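Local coordinates for Xcc_ctr_pt (Xanthomonas campestris pv. campestris, PDB 6NJW), which probably acts as a metal-dependent nuclease of the OLD family, this chain being its C-terminal region with the Toprim domain, at residues Val150-Leu155 with Asn164-Trp169. Residues are numbered along the deposited sequence; the frame is centred on the assembly and turned at random.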
# COMPACT_ATOMS: atom_id res chain seq x y z
N VAL A 150 1.88 -0.83 -20.38
CA VAL A 150 0.79 0.04 -19.96
C VAL A 150 1.06 1.48 -20.40
O VAL A 150 0.21 2.13 -21.01
CB VAL A 150 0.56 -0.05 -18.44
CG1 VAL A 150 -0.50 0.96 -18.01
CG2 VAL A 150 0.15 -1.47 -18.04
N ILE A 151 2.25 1.99 -20.09
CA ILE A 151 2.56 3.38 -20.41
C ILE A 151 2.38 3.64 -21.90
O ILE A 151 1.72 4.60 -22.30
CB ILE A 151 3.99 3.73 -19.93
CG1 ILE A 151 4.04 3.71 -18.41
CG2 ILE A 151 4.43 5.10 -20.49
CD1 ILE A 151 5.45 3.74 -17.84
N ARG A 152 2.94 2.76 -22.74
CA ARG A 152 2.86 2.96 -24.18
C ARG A 152 1.44 2.81 -24.70
O ARG A 152 1.07 3.45 -25.69
CB ARG A 152 3.81 2.00 -24.88
CG ARG A 152 5.25 2.46 -24.77
CD ARG A 152 6.26 1.51 -25.42
NE ARG A 152 5.72 0.78 -26.57
CZ ARG A 152 5.35 1.33 -27.73
NH1 ARG A 152 5.44 2.64 -27.92
NH2 ARG A 152 4.87 0.56 -28.70
N GLU A 153 0.61 1.99 -24.05
CA GLU A 153 -0.78 1.90 -24.46
C GLU A 153 -1.60 3.10 -23.99
O GLU A 153 -2.53 3.52 -24.69
CB GLU A 153 -1.43 0.61 -23.95
CG GLU A 153 -2.73 0.29 -24.68
CD GLU A 153 -3.47 -0.90 -24.12
OE1 GLU A 153 -2.84 -1.97 -23.92
OE2 GLU A 153 -4.69 -0.76 -23.89
N GLU A 154 -1.28 3.65 -22.83
CA GLU A 154 -2.03 4.79 -22.32
C GLU A 154 -1.54 6.10 -22.91
O GLU A 154 -2.31 7.06 -23.01
CB GLU A 154 -1.93 4.84 -20.79
CG GLU A 154 -2.67 3.72 -20.10
CD GLU A 154 -4.16 3.82 -20.30
OE1 GLU A 154 -4.69 4.95 -20.29
OE2 GLU A 154 -4.81 2.77 -20.48
N LEU A 155 -0.26 6.16 -23.31
CA LEU A 155 0.37 7.35 -23.86
C LEU A 155 0.97 6.98 -25.21
O LEU A 155 2.19 6.82 -25.34
CB LEU A 155 1.45 7.89 -22.91
CG LEU A 155 1.00 8.19 -21.48
CD1 LEU A 155 2.18 8.71 -20.63
CD2 LEU A 155 -0.15 9.18 -21.50
N ASN A 164 12.87 6.04 -25.65
CA ASN A 164 14.22 5.51 -25.47
C ASN A 164 14.59 5.43 -24.00
O ASN A 164 15.21 4.45 -23.56
CB ASN A 164 15.24 6.36 -26.23
CG ASN A 164 15.14 6.19 -27.72
OD1 ASN A 164 14.67 5.15 -28.20
ND2 ASN A 164 15.56 7.20 -28.47
N ALA A 165 14.25 6.46 -23.22
CA ALA A 165 14.53 6.40 -21.79
C ALA A 165 13.78 5.25 -21.15
O ALA A 165 14.32 4.55 -20.29
CB ALA A 165 14.17 7.72 -21.12
N LEU A 166 12.54 5.02 -21.58
CA LEU A 166 11.72 3.95 -21.03
C LEU A 166 12.33 2.59 -21.34
O LEU A 166 12.47 1.74 -20.45
CB LEU A 166 10.30 4.04 -21.60
CG LEU A 166 9.25 3.08 -21.03
CD1 LEU A 166 9.28 3.07 -19.51
CD2 LEU A 166 7.86 3.43 -21.53
N GLN A 167 12.69 2.36 -22.61
CA GLN A 167 13.36 1.12 -22.99
C GLN A 167 14.65 0.95 -22.19
O GLN A 167 15.01 -0.17 -21.80
CB GLN A 167 13.64 1.12 -24.49
CG GLN A 167 14.14 -0.21 -25.04
CD GLN A 167 13.22 -1.36 -24.66
OE1 GLN A 167 12.07 -1.41 -25.09
NE2 GLN A 167 13.73 -2.30 -23.86
N GLN A 168 15.33 2.05 -21.91
CA GLN A 168 16.58 2.00 -21.16
C GLN A 168 16.35 1.60 -19.70
O GLN A 168 17.14 0.85 -19.13
CB GLN A 168 17.27 3.36 -21.28
CG GLN A 168 18.35 3.68 -20.28
CD GLN A 168 18.98 5.02 -20.59
OE1 GLN A 168 18.69 5.62 -21.63
NE2 GLN A 168 19.83 5.51 -19.69
N TRP A 169 15.27 2.10 -19.09
CA TRP A 169 14.97 1.67 -17.72
C TRP A 169 14.61 0.20 -17.66
O TRP A 169 14.97 -0.50 -16.70
CB TRP A 169 13.81 2.47 -17.14
CG TRP A 169 13.93 3.95 -17.20
CD1 TRP A 169 15.08 4.69 -17.18
CD2 TRP A 169 12.85 4.87 -17.27
NE1 TRP A 169 14.77 6.03 -17.24
CE2 TRP A 169 13.40 6.16 -17.30
CE3 TRP A 169 11.46 4.73 -17.33
CZ2 TRP A 169 12.62 7.31 -17.39
CZ3 TRP A 169 10.68 5.87 -17.40
CH2 TRP A 169 11.26 7.14 -17.44
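Leu166 reaches across from helix 160-171 and sets one methyl, CD2, against the beta-branched side chain of Ile151 near the end of helix 134-154. The methyl lies 4.0 Å from Ile151 CG2 and, slightly farther, 4.2 Å from Ile151 CB, while Ile151 CD1, at the end of the longer arm, lies near the other leucine methyl, CD1. Both residues point their CB atoms at the opposing helix, and their CA atoms, 9.2 Å apart, are the nearest pair. In Leu166 two torsions act together: CG stands anti to the backbone N (chi1 -174°), and chi2 of 47° turns CD1 aside, leaving CD2 as the leading methyl toward helix 134-154. In Ile151, chi1 of -68° sets CG1 beside the backbone N and anti to the carbonyl carbon, leaving CG2 anti to N; the short branch is thereby offered to the leucine. Both residues bring buried, branched hydrocarbon with no polar side-chain atom to satisfy, and the two branches of Ile151 let it face Leu166 while also packing on Phe193 of helix 190-197 and Leu158 in the connecting turn. One helical position later, Arg152 adds the aliphatic start of its side chain: its CG comes within 4.3 Å of the same CD2 methyl of Leu166. A long methylene chain suits this exposed margin, since it can border the apolar pair while its guanidinium group remains at the surface. Trp169 also packs on Phe139 of helix 134-154 and Leu180 of helix 178-188. The contact lies in the helical part of the chain, away from the parallel Toprim sheet and the metal-binding residues. Only 116 Å² is buried between the two segments, and the contact is wholly apolar, consistent with a small, non-directional van der Waals contribution to the packing of two consecutive, roughly antiparallel helices.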